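Local structure of DNA-directed RNA polymerase subunit Rpo11 (Thermoplasma acidophilum, 1XPP) at residues D[46-52]-D[65-71]; D[10-14]-D[25-30]; D[37-42]-D[81-85]. The protein is probably a subunit of the archaeal DNA-dependent RNA polymerase, which transcribes DNA into RNA from the four ribonucleoside triphosphates. One frame throughout, in Å; residues are numbered along the deposited sequence.

Contact 1: residues D[46-52]-D[65-71]; sequences DQVDEAR and IYVRVKS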
loop_
_atom_site.group_PDB
_atom_site.type_symbol
_atom_site.label_atom_id
_atom_site.label_comp_id
_atom_site.label_asym_id
_atom_site.label_seq_id
_atom_site.Cartn_x
_atom_site.Cartn_y
_atom_site.Cartn_z
ATOM N N ASP D 46 -18.269 14.948 21.352
ATOM C CA ASP D 46 -18.853 14.686 22.681
ATOM C C ASP D 46 -19.595 13.342 22.788
ATOM O O ASP D 46 -19.943 12.907 23.891
ATOM C CB ASP D 46 -19.754 15.849 23.123
ATOM C CG ASP D 46 -21.015 15.943 22.305
ATOM O OD1 ASP D 46 -22.086 15.637 22.864
ATOM O OD2 ASP D 46 -20.944 16.291 21.103
ATOM N N GLN D 47 -19.836 12.681 21.663
ATOM C CA GLN D 47 -20.498 11.387 21.666
ATOM C C GLN D 47 -19.494 10.245 21.799
ATOM O O GLN D 47 -19.893 9.075 21.891
ATOM C CB GLN D 47 -21.331 11.186 20.394
ATOM C CG GLN D 47 -22.410 12.268 20.172
ATOM C CD GLN D 47 -23.475 11.811 19.238
ATOM O OE1 GLN D 47 -24.304 10.971 19.603
ATOM N NE2 GLN D 47 -23.479 12.346 18.011
ATOM N N VAL D 48 -18.205 10.596 21.785
ATOM C CA VAL D 48 -17.127 9.594 21.787
ATOM C C VAL D 48 -16.627 9.330 23.197
ATOM O O VAL D 48 -16.310 10.262 23.949
ATOM C CB VAL D 48 -15.965 10.006 20.841
ATOM C CG1 VAL D 48 -14.718 9.113 21.049
ATOM C CG2 VAL D 48 -16.435 9.885 19.435
ATOM N N ASP D 49 -16.553 8.041 23.514
ATOM C CA ASP D 49 -16.128 7.529 24.805
ATOM C C ASP D 49 -14.615 7.281 24.808
ATOM O O ASP D 49 -13.903 7.696 25.722
ATOM C CB ASP D 49 -16.896 6.222 25.030
ATOM C CG ASP D 49 -17.318 6.013 26.439
ATOM O OD1 ASP D 49 -16.438 5.824 27.306
ATOM O OD2 ASP D 49 -18.549 5.961 26.661
ATOM N N GLU D 50 -14.121 6.608 23.772
ATOM C CA GLU D 50 -12.696 6.381 23.633
ATOM C C GLU D 50 -12.353 6.344 22.162
ATOM O O GLU D 50 -13.145 5.897 21.354
ATOM C CB GLU D 50 -12.279 5.049 24.274
ATOM C CG GLU D 50 -11.572 5.202 25.631
ATOM C CD GLU D 50 -11.360 3.875 26.324
ATOM O OE1 GLU D 50 -11.688 3.777 27.534
ATOM O OE2 GLU D 50 -10.880 2.927 25.657
ATOM N N ALA D 51 -11.169 6.828 21.847
ATOM C CA ALA D 51 -10.630 6.699 20.491
ATOM C C ALA D 51 -9.142 6.558 20.619
ATOM O O ALA D 51 -8.477 7.380 21.262
ATOM C CB ALA D 51 -10.983 7.892 19.642
ATOM N N ARG D 52 -8.620 5.509 19.989
ATOM C CA ARG D 52 -7.218 5.163 20.136
ATOM C C ARG D 52 -6.641 4.766 18.800
ATOM O O ARG D 52 -7.312 4.122 17.996
ATOM C CB ARG D 52 -7.070 3.958 21.056
ATOM C CG ARG D 52 -7.734 4.107 22.421
ATOM C CD ARG D 52 -6.780 4.770 23.404
ATOM N NE ARG D 52 -5.476 4.121 23.368
ATOM C CZ ARG D 52 -4.504 4.311 24.255
ATOM N NH1 ARG D 52 -4.686 5.137 25.282
ATOM N NH2 ARG D 52 -3.349 3.661 24.119
ATOM N N ILE D 65 -7.256 1.484 14.366
ATOM C CA ILE D 65 -7.918 2.462 15.214
ATOM C C ILE D 65 -9.156 1.835 15.840
ATOM O O ILE D 65 -9.799 0.977 15.241
ATOM C CB ILE D 65 -8.269 3.791 14.453
ATOM C CG1 ILE D 65 -9.277 3.558 13.333
ATOM C CG2 ILE D 65 -7.027 4.460 13.924
ATOM C CD1 ILE D 65 -9.945 4.846 12.842
ATOM N N TYR D 66 -9.437 2.246 17.086
ATOM C CA TYR D 66 -10.545 1.745 17.873
ATOM C C TYR D 66 -11.355 2.952 18.372
ATOM O O TYR D 66 -10.789 3.920 18.891
ATOM C CB TYR D 66 -9.994 1.025 19.105
ATOM C CG TYR D 66 -11.028 0.724 20.163
ATOM C CD1 TYR D 66 -12.106 -0.132 19.895
ATOM C CD2 TYR D 66 -10.952 1.322 21.398
ATOM C CE1 TYR D 66 -13.051 -0.406 20.889
ATOM C CE2 TYR D 66 -11.889 1.053 22.386
ATOM C CZ TYR D 66 -12.914 0.195 22.117
ATOM O OH TYR D 66 -13.846 -0.044 23.104
ATOM N N VAL D 67 -12.668 2.874 18.205
ATOM C CA VAL D 67 -13.542 3.964 18.629
ATOM C C VAL D 67 -14.710 3.356 19.385
ATOM O O VAL D 67 -15.343 2.421 18.893
ATOM C CB VAL D 67 -14.094 4.762 17.393
ATOM C CG1 VAL D 67 -15.001 5.894 17.837
ATOM C CG2 VAL D 67 -12.944 5.324 16.534
ATOM N N ARG D 68 -14.970 3.890 20.566
ATOM C CA ARG D 68 -16.194 3.564 21.308
ATOM C C ARG D 68 -16.982 4.843 21.586
ATOM O O ARG D 68 -16.429 5.832 22.016
ATOM C CB ARG D 68 -15.879 2.854 22.619
ATOM C CG ARG D 68 -17.138 2.471 23.439
ATOM C CD ARG D 68 -16.778 1.623 24.669
ATOM N NE ARG D 68 -15.561 2.086 25.327
ATOM C CZ ARG D 68 -15.527 2.828 26.430
ATOM N NH1 ARG D 68 -16.651 3.193 27.033
ATOM N NH2 ARG D 68 -14.360 3.199 26.943
ATOM N N VAL D 69 -18.292 4.771 21.362
ATOM C CA VAL D 69 -19.180 5.930 21.524
ATOM C C VAL D 69 -20.093 5.802 22.769
ATOM O O VAL D 69 -20.441 4.676 23.170
ATOM C CB VAL D 69 -20.021 6.147 20.223
ATOM C CG1 VAL D 69 -19.082 6.513 19.026
ATOM C CG2 VAL D 69 -20.861 4.953 19.866
ATOM N N LYS D 70 -20.428 6.946 23.372
ATOM C CA LYS D 70 -21.528 7.010 24.379
ATOM C C LYS D 70 -22.902 6.915 23.711
ATOM O O LYS D 70 -23.859 6.404 24.308
ATOM C CB LYS D 70 -21.537 8.323 25.164
ATOM C CG LYS D 70 -20.224 8.867 25.662
ATOM C CD LYS D 70 -20.376 10.351 26.017
ATOM C CE LYS D 70 -19.089 10.925 26.543
ATOM N NZ LYS D 70 -19.004 12.400 26.287
ATOM N N SER D 71 -23.021 7.461 22.503
ATOM C CA SER D 71 -24.296 7.484 21.781
ATOM C C SER D 71 -24.061 7.451 20.287
ATOM O O SER D 71 -22.950 7.709 19.826
ATOM C CB SER D 71 -25.106 8.728 22.162
ATOM O OG SER D 71 -24.299 9.892 22.080
#

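Contact 2: residues D[10-14]-D[25-30]; sequences ESSLR and VEMINY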
loop_
_atom_site.group_PDB
_atom_site.type_symbol
_atom_site.label_atom_id
_atom_site.label_comp_id
_atom_site.label_asym_id
_atom_site.label_seq_id
_atom_site.Cartn_x
_atom_site.Cartn_y
_atom_site.Cartn_z
ATOM N N GLU D 10 -0.724 2.289 -2.492
ATOM C CA GLU D 10 -2.088 2.715 -2.221
ATOM C C GLU D 10 -2.502 2.325 -0.807
ATOM O O GLU D 10 -2.152 1.254 -0.310
ATOM C CB GLU D 10 -3.077 2.138 -3.236
ATOM C CG GLU D 10 -4.159 3.113 -3.670
ATOM C CD GLU D 10 -3.591 4.340 -4.386
ATOM O OE1 GLU D 10 -3.272 4.248 -5.601
ATOM O OE2 GLU D 10 -3.469 5.403 -3.730
ATOM N N SER D 11 -3.262 3.208 -0.174
ATOM C CA SER D 11 -3.755 2.942 1.182
ATOM C C SER D 11 -5.021 2.103 1.114
ATOM O O SER D 11 -5.718 2.103 0.093
ATOM C CB SER D 11 -4.032 4.252 1.883
ATOM O OG SER D 11 -5.029 4.965 1.189
ATOM N N SER D 12 -5.339 1.399 2.199
ATOM C CA SER D 12 -6.624 0.713 2.280
ATOM C C SER D 12 -7.050 0.568 3.730
ATOM O O SER D 12 -6.209 0.649 4.633
ATOM C CB SER D 12 -6.560 -0.662 1.597
ATOM O OG SER D 12 -5.689 -1.518 2.293
ATOM N N LEU D 13 -8.332 0.328 3.955
ATOM C CA LEU D 13 -8.806 0.051 5.315
ATOM C C LEU D 13 -9.872 -1.015 5.327
ATOM O O LEU D 13 -10.473 -1.303 4.273
ATOM C CB LEU D 13 -9.306 1.332 5.985
ATOM C CG LEU D 13 -10.281 2.210 5.193
ATOM C CD1 LEU D 13 -11.714 1.655 5.278
ATOM C CD2 LEU D 13 -10.241 3.685 5.643
ATOM N N ARG D 14 -10.127 -1.561 6.519
ATOM C CA ARG D 14 -11.016 -2.724 6.663
ATOM C C ARG D 14 -11.536 -2.692 8.070
ATOM O O ARG D 14 -10.747 -2.571 9.013
ATOM C CB ARG D 14 -10.210 -4.013 6.465
ATOM C CG ARG D 14 -11.006 -5.331 6.575
ATOM C CD ARG D 14 -11.763 -5.590 5.302
ATOM N NE ARG D 14 -12.473 -6.870 5.255
ATOM C CZ ARG D 14 -13.602 -7.136 5.912
ATOM N NH1 ARG D 14 -14.140 -6.225 6.715
ATOM N NH2 ARG D 14 -14.197 -8.323 5.755
ATOM N N VAL D 25 -10.853 -0.630 13.119
ATOM C CA VAL D 25 -10.523 -0.563 11.720
ATOM C C VAL D 25 -9.025 -0.733 11.535
ATOM O O VAL D 25 -8.225 -0.076 12.215
ATOM C CB VAL D 25 -10.984 0.805 11.111
ATOM C CG1 VAL D 25 -10.734 0.838 9.626
ATOM C CG2 VAL D 25 -12.437 1.046 11.407
ATOM N N GLU D 26 -8.648 -1.633 10.629
ATOM C CA GLU D 26 -7.259 -1.788 10.219
ATOM C C GLU D 26 -6.969 -0.805 9.088
ATOM O O GLU D 26 -7.746 -0.747 8.104
ATOM C CB GLU D 26 -7.000 -3.230 9.762
ATOM C CG GLU D 26 -5.512 -3.557 9.672
ATOM C CD GLU D 26 -5.258 -5.023 9.343
ATOM O OE1 GLU D 26 -6.092 -5.626 8.634
ATOM O OE2 GLU D 26 -4.209 -5.556 9.762
ATOM N N MET D 27 -5.895 -0.037 9.243
ATOM C CA MET D 27 -5.486 1.023 8.313
ATOM C C MET D 27 -4.127 0.708 7.743
ATOM O O MET D 27 -3.132 0.671 8.480
ATOM C CB MET D 27 -5.400 2.369 9.030
ATOM C CG MET D 27 -6.505 2.616 9.999
ATOM S SD MET D 27 -7.897 3.252 9.086
ATOM C CE MET D 27 -7.360 4.867 8.449
ATOM N N ILE D 28 -4.076 0.485 6.431
ATOM C CA ILE D 28 -2.879 -0.011 5.780
ATOM C C ILE D 28 -2.289 1.051 4.848
ATOM O O ILE D 28 -3.004 1.642 4.035
ATOM C CB ILE D 28 -3.190 -1.329 4.991
ATOM C CG1 ILE D 28 -3.806 -2.371 5.951
ATOM C CG2 ILE D 28 -1.940 -1.807 4.284
ATOM C CD1 ILE D 28 -4.128 -3.716 5.356
ATOM N N ASN D 29 -0.975 1.261 4.947
ATOM C CA ASN D 29 -0.256 2.252 4.125
ATOM C C ASN D 29 -0.671 3.712 4.244
ATOM O O ASN D 29 -0.591 4.474 3.276
ATOM C CB ASN D 29 -0.303 1.874 2.651
ATOM C CG ASN D 29 0.233 0.527 2.411
ATOM O OD1 ASN D 29 1.195 0.102 3.061
ATOM N ND2 ASN D 29 -0.381 -0.186 1.474
ATOM N N TYR D 30 -1.149 4.117 5.414
ATOM C CA TYR D 30 -1.395 5.518 5.616
ATOM C C TYR D 30 -0.181 6.120 6.265
ATOM O O TYR D 30 0.593 5.414 6.930
ATOM C CB TYR D 30 -2.617 5.771 6.505
ATOM C CG TYR D 30 -3.901 5.404 5.829
ATOM C CD1 TYR D 30 -4.407 4.122 5.948
ATOM C CD2 TYR D 30 -4.566 6.328 5.023
ATOM C CE1 TYR D 30 -5.583 3.752 5.315
ATOM C CE2 TYR D 30 -5.769 5.980 4.386
ATOM C CZ TYR D 30 -6.246 4.676 4.536
ATOM O OH TYR D 30 -7.407 4.315 3.891
#

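Contact 3: residues D[37-42]-D[81-85]; sequences TLVEEI and AVRKL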
loop_
_atom_site.group_PDB
_atom_site.type_symbol
_atom_site.label_atom_id
_atom_site.label_comp_id
_atom_site.label_asym_id
_atom_site.label_seq_id
_atom_site.Cartn_x
_atom_site.Cartn_y
_atom_site.Cartn_z
ATOM N N THR D 37 -3.914 12.346 13.564
ATOM C CA THR D 37 -4.792 13.510 13.334
ATOM C C THR D 37 -6.256 13.073 13.361
ATOM O O THR D 37 -7.105 13.717 13.964
ATOM C CB THR D 37 -4.475 14.205 11.990
ATOM O OG1 THR D 37 -3.128 14.649 12.023
ATOM C CG2 THR D 37 -5.383 15.429 11.748
ATOM N N LEU D 38 -6.523 11.933 12.743
ATOM C CA LEU D 38 -7.868 11.426 12.728
ATOM C C LEU D 38 -8.393 11.154 14.140
ATOM O O LEU D 38 -9.513 11.525 14.493
ATOM C CB LEU D 38 -7.927 10.178 11.856
ATOM C CG LEU D 38 -9.294 9.510 11.802
ATOM C CD1 LEU D 38 -10.404 10.465 11.323
ATOM C CD2 LEU D 38 -9.226 8.258 10.943
ATOM N N VAL D 39 -7.559 10.501 14.951
ATOM C CA VAL D 39 -7.918 10.169 16.316
ATOM C C VAL D 39 -8.077 11.446 17.160
ATOM O O VAL D 39 -9.066 11.571 17.900
ATOM C CB VAL D 39 -6.917 9.113 16.889
ATOM C CG1 VAL D 39 -7.044 8.981 18.410
ATOM C CG2 VAL D 39 -7.148 7.755 16.223
ATOM N N GLU D 40 -7.154 12.400 17.001
ATOM C CA GLU D 40 -7.260 13.710 17.682
ATOM C C GLU D 40 -8.613 14.362 17.362
ATOM O O GLU D 40 -9.328 14.856 18.249
ATOM C CB GLU D 40 -6.112 14.627 17.281
ATOM C CG GLU D 40 -6.052 15.940 18.064
ATOM C CD GLU D 40 -5.100 16.971 17.452
ATOM O OE1 GLU D 40 -5.184 18.172 17.802
ATOM O OE2 GLU D 40 -4.270 16.601 16.610
ATOM N N GLU D 41 -8.999 14.290 16.098
ATOM C CA GLU D 41 -10.287 14.836 15.714
ATOM C C GLU D 41 -11.478 14.084 16.325
ATOM O O GLU D 41 -12.436 14.706 16.826
ATOM C CB GLU D 41 -10.389 14.930 14.185
ATOM C CG GLU D 41 -11.614 15.731 13.709
ATOM C CD GLU D 41 -11.495 17.233 13.959
ATOM O OE1 GLU D 41 -10.452 17.709 14.432
ATOM O OE2 GLU D 41 -12.481 17.948 13.683
ATOM N N ILE D 42 -11.447 12.752 16.299
ATOM C CA ILE D 42 -12.572 11.972 16.821
ATOM C C ILE D 42 -12.726 12.243 18.325
ATOM O O ILE D 42 -13.840 12.236 18.832
ATOM C CB ILE D 42 -12.359 10.460 16.601
ATOM C CG1 ILE D 42 -12.402 10.105 15.112
ATOM C CG2 ILE D 42 -13.404 9.641 17.355
ATOM C CD1 ILE D 42 -11.689 8.783 14.761
ATOM N N ALA D 81 -15.663 12.958 11.895
ATOM C CA ALA D 81 -14.296 13.460 11.973
ATOM C C ALA D 81 -13.630 13.601 10.627
ATOM O O ALA D 81 -12.928 14.604 10.393
ATOM C CB ALA D 81 -13.445 12.571 12.867
ATOM N N VAL D 82 -13.781 12.588 9.760
ATOM C CA VAL D 82 -13.193 12.632 8.408
ATOM C C VAL D 82 -13.780 13.827 7.653
ATOM O O VAL D 82 -13.045 14.589 7.025
ATOM C CB VAL D 82 -13.445 11.338 7.615
ATOM C CG1 VAL D 82 -12.959 11.472 6.210
ATOM C CG2 VAL D 82 -12.726 10.175 8.322
ATOM N N ARG D 83 -15.087 13.990 7.733
ATOM C CA ARG D 83 -15.715 15.108 6.990
ATOM C C ARG D 83 -15.253 16.455 7.566
ATOM O O ARG D 83 -15.062 17.429 6.794
ATOM C CB ARG D 83 -17.247 14.993 6.966
ATOM C CG ARG D 83 -17.780 13.670 6.352
ATOM C CD ARG D 83 -17.571 13.512 4.818
ATOM N NE ARG D 83 -17.577 12.099 4.392
ATOM C CZ ARG D 83 -17.862 11.689 3.158
ATOM N NH1 ARG D 83 -18.212 12.584 2.231
ATOM N NH2 ARG D 83 -17.813 10.393 2.850
ATOM N N LYS D 84 -15.096 16.566 8.888
ATOM C CA LYS D 84 -14.579 17.833 9.456
ATOM C C LYS D 84 -13.178 18.110 8.930
ATOM O O LYS D 84 -12.853 19.244 8.555
ATOM C CB LYS D 84 -14.546 17.785 10.985
ATOM C CG LYS D 84 -15.900 17.880 11.650
ATOM C CD LYS D 84 -15.701 18.114 13.141
ATOM C CE LYS D 84 -16.683 17.332 13.989
ATOM N NZ LYS D 84 -16.245 17.285 15.435
ATOM N N LEU D 85 -12.339 17.074 8.892
ATOM C CA LEU D 85 -10.953 17.238 8.449
ATOM C C LEU D 85 -10.848 17.637 6.972
ATOM O O LEU D 85 -10.041 18.494 6.608
ATOM C CB LEU D 85 -10.134 15.972 8.708
ATOM C CG LEU D 85 -9.850 15.789 10.210
ATOM C CD1 LEU D 85 -9.278 14.389 10.450
ATOM C CD2 LEU D 85 -8.919 16.825 10.795
HETATM O O HOH W 1 -14.941 14.761 15.459
#

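Contact 1: residues D[46-52]-D[65-71]
R68 is held by two neighbouring carboxylates of 46-52. Its NH1 makes a salt bridge to D49 OD1 (2.7 Å) and its NH2 one to E50 OE1 (2.8 Å). With CG anti to the backbone N (chi1 -179°) the chain runs extended until a bend at chi3 (40°) brings the guanidinium nearer to 46-52. There D49 CB lies over one face of the guanidinium, while E50 OE1 comes in its plane at the edge. The E50 carboxylate stands almost perpendicular to the guanidinium, and its other oxygen, OE2, approaches the edge of the Y66 ring at CE2.

The backbones pair antiparallel, with R52 and Y66 bonding in both directions. A classic beta bulge interrupts the ladder: R68 O accepts from both D49 N (2.7 Å) and E50 N (3.0 Å), which sets the two acidic residues opposite one arginine. Beyond the bulge K70 N bonds to Q47 O. Side chains add to this end: the extended K70 chain carries NZ to D46 O (2.6 Å), and S71 OG donates in the carbonyl plane to a lone pair of Q47 OE1 (2.7 Å).

Apolar contacts are sparser. V48 CG2 meets V69 CG1 at 4.3 Å, and both valines also pack on A77 of helix 74-105, as V67 does on I78.

The hairpin is thus two-sided, with aliphatic groups towards helices 32-42 and 74-105 and a charged cluster on the face of E50 and R68, where two carboxylates share one guanidinium, which probably fixes its orientation and offsets part of their charge, with K70 also near.

Contact 2: residues D[10-14]-D[25-30]
V25 meets L13 through its CG1, 3.9 Å from L13 CB, and the same methyl lies beside R14 O. At E26 the backbone bonds R14 in both directions, E26 N reaching R14 O at 2.8 Å. The R14 guanidinium itself leads away, to E99 of the second and of the fourth subunit. M27 runs side by side with L13, its SD 3.9 Å from L13 CB, and the bends at chi2 (-84°) and chi3 (-65°) fold CE over one face of the Y30 ring. I28 pairs with S12 by backbone hydrogen bonds in both directions. S12 OG touches I28 CB and is hydrogen-bonded to S12 of the third subunit. N29 leaves the strand with positive phi (60°), and its ND2 donates to E10 O at 2.9 Å, the donor tilted from the carbonyl plane; ND2 also bonds E10 O of the third subunit. Y30 closes the segment. S11 CB sits over its ring in a CH-pi contact, 3.5 Å from the centroid, on the face opposite M27 CE. S12 O lies at the ring edge, 3.2 Å from CE1, and Y30 OH reaches L13 CD2 at 3.4 Å. Y30 OH and S11 OG both bond Q95 of the second subunit. With an alanine in place of Y30, S11 CB and M27 CE would probably lose the ring that separates them, and that Q95 one of its partners. The whole is an antiparallel beta hairpin, with 12-19 as an outermost strand of the chain's sheet, in an RPB11-like dimerisation fold whose hairpin here meets other copies of the protein.

Contact 3: residues D[37-42]-D[81-85]
E41 reaches across to the helix of A81 and L85. Its CB lies 3.9 Å from L85 CD1, with A81 CB a little farther off. CG, anti to the backbone N (chi1 -170°), settles over the start of 81-85, 3.7 Å from A81 CB and equally near A81 O. The chain then bends at chi2 (72°), and E41 and L85 run alongside each other in opposite senses, with CD beside L85 CD2. The two oxygens part here: OE1 stays near that methyl and forms a salt bridge with K44, while OE2 lies 3.3 Å from K84 CD. The K84 ammonium stops short of a salt bridge, NZ being 4.2 Å from OE2. A water links K84 NZ to the backbone of E41, donating to E41 O at 2.9 Å and accepting from NZ.

Around this acidic side chain the contact is aliphatic. A81 CB is pressed tightly against I42 CG1 (3.5 Å), L38 CD1 touches V82 CG2 at 3.8 Å, and T37 CG2 meets L85 CD2.

The two helical segments cross at 109° with their axes 9.3 Å apart. The two helices pack against each other and on the same side of the sheet, L38 packing on I65 of strand 64-69 and I42 on V48, A51 and V67, while Y89 of the second subunit covers T37, V82 and L85.

From the N terminus, contact 2 closes first, folding strand 22-28 back on strand 12-19. The chain then enters helix 32-42, whose 37-42 part opens the longest loop, closed only by residues 81-85 of helix 74-105. Contact 1 nests inside that loop as the hairpin of strands 48-54 and 64-69. Contact 2 comes before both, in series. Strands 22-28 and 64-69 are neighbours, with I65 N probably hydrogen-bonded to V25 O, so contacts 1 and 2 form the two halves of one four-stranded antiparallel sheet. Contacts 1 and 3 touch where A51 and I65 meet I42 and L38. Contacts 2 and 3 do not touch each other, yet both reach the second subunit.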